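Local coordinates for FAD linked oxidase-like protein (Myceliophthora thermophila, PDB 5L6G), which oxidises the C1 hydroxyl of xylooligosaccharides and related sugars to lactones, using a bicovalently bound FAD and reducing oxygen to hydrogen peroxide, at residues Gly264-Arg272 against Gln281-Asn289. Numbering follows the deposited sequence.
With NAG (2-acetamido-2-deoxy-beta-D-glucopyranose), chain G; XYP (beta-D-xylopyranose), chain H.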
loop_
_atom_site.group_PDB
_atom_site.type_symbol
_atom_site.label_atom_id
_atom_site.label_comp_id
_atom_site.label_asym_id
_atom_site.label_seq_id
_atom_site.Cartn_x
_atom_site.Cartn_y
_atom_site.Cartn_z
ATOM N N GLY A 264 19.359 -16.099 1.627
ATOM C CA GLY A 264 19.585 -16.264 3.049
ATOM C C GLY A 264 18.309 -16.235 3.880
ATOM O O GLY A 264 18.249 -16.817 4.960
ATOM N N MET A 265 17.301 -15.524 3.393
ATOM C CA MET A 265 16.052 -15.345 4.139
ATOM C C MET A 265 15.050 -16.444 3.816
ATOM O O MET A 265 14.587 -16.550 2.693
ATOM C CB MET A 265 15.433 -13.961 3.875
ATOM C CG MET A 265 14.395 -13.599 4.926
ATOM S SD MET A 265 13.964 -11.860 5.125
ATOM C CE MET A 265 12.705 -11.727 3.888
ATOM N N PRO A 266 14.693 -17.253 4.810
ATOM C CA PRO A 266 13.821 -18.364 4.467
ATOM C C PRO A 266 12.384 -17.896 4.255
ATOM O O PRO A 266 12.009 -16.784 4.676
ATOM C CB PRO A 266 13.975 -19.298 5.666
ATOM C CG PRO A 266 14.256 -18.367 6.794
ATOM C CD PRO A 266 15.163 -17.339 6.201
ATOM N N GLU A 267 11.598 -18.728 3.588
ATOM C CA GLU A 267 10.234 -18.364 3.238
ATOM C C GLU A 267 9.414 -17.919 4.443
ATOM O O GLU A 267 8.625 -16.990 4.323
ATOM C CB GLU A 267 9.523 -19.519 2.529
ATOM C CG GLU A 267 10.099 -19.849 1.160
ATOM C CD GLU A 267 9.262 -20.846 0.383
ATOM O OE1 GLU A 267 8.093 -21.103 0.765
ATOM O OE2 GLU A 267 9.773 -21.374 -0.626
ATOM N N GLU A 268 9.630 -18.543 5.598
ATOM C CA GLU A 268 8.851 -18.262 6.815
ATOM C C GLU A 268 9.187 -16.907 7.452
ATOM O O GLU A 268 8.428 -16.421 8.298
ATOM C CB GLU A 268 9.111 -19.337 7.880
ATOM C CG GLU A 268 8.651 -20.738 7.510
ATOM C CD GLU A 268 9.630 -21.527 6.659
ATOM O OE1 GLU A 268 10.734 -21.036 6.297
ATOM O OE2 GLU A 268 9.267 -22.678 6.363
ATOM N N MET A 269 10.319 -16.319 7.066
ATOM C CA MET A 269 10.803 -15.081 7.653
ATOM C C MET A 269 10.360 -13.860 6.850
ATOM O O MET A 269 10.462 -13.855 5.642
ATOM C CB MET A 269 12.329 -15.103 7.709
ATOM C CG MET A 269 12.962 -13.943 8.459
ATOM S SD MET A 269 14.734 -14.146 8.643
ATOM C CE MET A 269 14.836 -15.585 9.724
ATOM N N ASN A 270 9.904 -12.835 7.557
ATOM C CA ASN A 270 9.385 -11.616 6.961
ATOM C C ASN A 270 9.990 -10.509 7.766
ATOM O O ASN A 270 9.866 -10.513 8.997
ATOM C CB ASN A 270 7.865 -11.546 7.080
ATOM C CG ASN A 270 7.182 -12.664 6.358
ATOM O OD1 ASN A 270 6.747 -12.489 5.223
ATOM N ND2 ASN A 270 7.123 -13.850 6.996
ATOM N N MET A 271 10.688 -9.595 7.105
ATOM C CA MET A 271 11.598 -8.699 7.831
ATOM C C MET A 271 11.812 -7.385 7.097
ATOM O O MET A 271 11.666 -7.324 5.894
ATOM C CB MET A 271 12.931 -9.374 8.065
ATOM C CG MET A 271 13.803 -8.729 9.122
ATOM S SD MET A 271 15.159 -9.775 9.665
ATOM C CE MET A 271 15.870 -10.291 8.092
ATOM N N ARG A 272 12.139 -6.350 7.865
ATOM C CA ARG A 272 12.476 -5.043 7.352
ATOM C C ARG A 272 13.475 -4.357 8.288
ATOM O O ARG A 272 13.603 -4.719 9.453
ATOM C CB ARG A 272 11.225 -4.193 7.289
ATOM C CG ARG A 272 10.724 -3.752 8.666
ATOM C CD ARG A 272 9.292 -3.219 8.560
ATOM N NE ARG A 272 8.793 -2.726 9.827
ATOM C CZ ARG A 272 7.559 -2.284 10.025
ATOM N NH1 ARG A 272 6.680 -2.293 9.037
ATOM N NH2 ARG A 272 7.199 -1.856 11.223
ATOM N N GLN A 281 16.925 -0.798 13.454
ATOM C CA GLN A 281 16.845 -2.214 13.797
ATOM C C GLN A 281 16.132 -2.958 12.696
ATOM O O GLN A 281 15.346 -2.364 11.948
ATOM C CB GLN A 281 16.101 -2.401 15.118
ATOM C CG GLN A 281 14.679 -1.864 15.104
ATOM C CD GLN A 281 13.888 -2.170 16.358
ATOM O OE1 GLN A 281 12.666 -2.191 16.321
ATOM N NE2 GLN A 281 14.569 -2.413 17.461
ATOM N N LEU A 282 16.441 -4.250 12.596
ATOM C CA LEU A 282 15.613 -5.139 11.838
ATOM C C LEU A 282 14.439 -5.474 12.721
ATOM O O LEU A 282 14.608 -5.616 13.933
ATOM C CB LEU A 282 16.362 -6.395 11.439
ATOM C CG LEU A 282 17.474 -6.158 10.419
ATOM C CD1 LEU A 282 18.598 -7.149 10.649
ATOM C CD2 LEU A 282 16.933 -6.258 9.017
ATOM N N GLN A 283 13.274 -5.596 12.097
ATOM C CA GLN A 283 12.045 -6.029 12.734
ATOM C C GLN A 283 11.511 -7.137 11.855
ATOM O O GLN A 283 11.380 -6.953 10.645
ATOM C CB GLN A 283 11.001 -4.909 12.761
ATOM C CG GLN A 283 11.497 -3.649 13.427
ATOM C CD GLN A 283 10.449 -2.562 13.421
ATOM O OE1 GLN A 283 9.728 -2.378 12.440
ATOM N NE2 GLN A 283 10.390 -1.810 14.504
ATOM N N GLY A 284 11.188 -8.264 12.478
ATOM C CA GLY A 284 10.697 -9.417 11.756
ATOM C C GLY A 284 9.453 -10.022 12.352
ATOM O O GLY A 284 9.081 -9.737 13.498
ATOM N N LEU A 285 8.784 -10.825 11.531
ATOM C CA LEU A 285 7.757 -11.740 11.980
ATOM C C LEU A 285 8.069 -13.080 11.319
ATOM O O LEU A 285 8.056 -13.210 10.091
ATOM C CB LEU A 285 6.361 -11.253 11.601
ATOM C CG LEU A 285 5.217 -12.019 12.268
ATOM C CD1 LEU A 285 5.189 -11.708 13.757
ATOM C CD2 LEU A 285 3.870 -11.746 11.640
ATOM N N TYR A 286 8.379 -14.068 12.143
ATOM C CA TYR A 286 8.715 -15.378 11.655
ATOM C C TYR A 286 7.491 -16.260 11.803
ATOM O O TYR A 286 6.911 -16.348 12.889
ATOM C CB TYR A 286 9.878 -15.926 12.467
ATOM C CG TYR A 286 10.368 -17.253 11.982
ATOM C CD1 TYR A 286 11.192 -17.340 10.862
ATOM C CD2 TYR A 286 10.002 -18.422 12.635
ATOM C CE1 TYR A 286 11.634 -18.559 10.399
ATOM C CE2 TYR A 286 10.443 -19.659 12.186
ATOM C CZ TYR A 286 11.261 -19.714 11.070
ATOM O OH TYR A 286 11.701 -20.918 10.633
ATOM N N HIS A 287 7.082 -16.902 10.713
ATOM C CA HIS A 287 5.915 -17.776 10.746
ATOM C C HIS A 287 6.292 -19.155 11.280
ATOM O O HIS A 287 6.464 -20.114 10.530
ATOM C CB HIS A 287 5.279 -17.869 9.372
ATOM C CG HIS A 287 4.656 -16.590 8.922
ATOM N ND1 HIS A 287 3.440 -16.553 8.291
ATOM C CD2 HIS A 287 5.057 -15.300 9.044
ATOM C CE1 HIS A 287 3.125 -15.303 8.014
ATOM N NE2 HIS A 287 4.093 -14.521 8.455
ATOM N N GLY A 288 6.420 -19.211 12.591
ATOM C CA GLY A 288 6.868 -20.390 13.312
ATOM C C GLY A 288 7.159 -19.958 14.742
ATOM O O GLY A 288 6.978 -18.794 15.095
ATOM N N ASN A 289 7.603 -20.897 15.567
ATOM C CA ASN A 289 7.813 -20.623 16.984
ATOM C C ASN A 289 9.207 -20.053 17.215
ATOM O O ASN A 289 9.979 -19.894 16.265
ATOM C CB ASN A 289 7.558 -21.887 17.818
ATOM C CG ASN A 289 8.412 -23.057 17.384
ATOM O OD1 ASN A 289 9.549 -22.881 16.963
ATOM N ND2 ASN A 289 7.862 -24.279 17.500
HETATM C C1 NAG G . 8.572 -25.484 17.116
HETATM C C2 NAG G . 8.123 -26.625 18.040
HETATM C C3 NAG G . 8.625 -27.988 17.575
HETATM C C4 NAG G . 8.369 -28.188 16.092
HETATM C C5 NAG G . 8.864 -26.990 15.284
HETATM C C6 NAG G . 8.485 -27.116 13.813
HETATM C C7 NAG G . 7.636 -26.072 20.375
HETATM C C8 NAG G . 8.160 -25.786 21.754
HETATM N N2 NAG G . 8.520 -26.343 19.413
HETATM O O3 NAG G . 7.920 -28.999 18.255
HETATM O O4 NAG G . 9.022 -29.371 15.686
HETATM O O5 NAG G . 8.274 -25.810 15.777
HETATM O O6 NAG G . 9.347 -26.314 13.033
HETATM O O7 NAG G . 6.418 -26.057 20.186
HETATM O O1 XYP H . 4.875 0.296 5.736
HETATM C C1 XYP H . 4.006 0.804 6.746
HETATM C C2 XYP H . 4.487 0.316 8.111
HETATM C C3 XYP H . 3.717 0.990 9.240
HETATM C C4 XYP H . 3.753 2.506 9.070
HETATM C C5 XYP H . 3.281 2.909 7.667
HETATM O O2 XYP H . 4.289 -1.097 8.166
HETATM O O3 XYP H . 4.216 0.564 10.520
HETATM O O4 XYP H . 2.867 3.124 10.010
HETATM O O5 XYP H . 4.003 2.219 6.651
HETATM O O HOH W 1 12.690 -21.065 8.278
#
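The amide oxygen of Q283 takes two hydrogen bonds from one side of the R272 guanidinium. R272 NE to Q283 OE1 is 2.8 Å and R272 NH2 to Q283 OE1 is 2.9 Å. OE1 lies in the guanidinium plane, and the two flat groups are 29° apart. The paired bonds probably fix the rotation of the guanidinium. Q283 is steadied in turn by Q283 NE2 donating to Q281 OE1 at 2.9 Å. The extended R272 chain carries NH1 to the xylose, where R272 NH1 to XYP O2 is 2.8 Å. T154, E412 and Y451 also bind this sugar. Backbone hydrogen bonds run both ways between R272 and Q283, a hydrogen-bonded antiparallel pair. Further along, N270 ND2 reaches across to L285 O at 3.3 Å, and S175 OG is also hydrogen-bonded to that nitrogen. On the face of M269 and M271, Y286 has CG turned away from the backbone N (chi1 -176°), which sets its ring beside E268. E268 CB makes an off-centre CH-pi contact with this ring, 3.6 Å from Y286 CE1. A water joins Y286 OH to E268 OE1. M271 CG touches L282 CD2 at 4.0 Å. The two strands form an antiparallel beta hairpin within the eight-stranded sheet, and R272, a substrate-binding residue, places this hairpin at the xylose site.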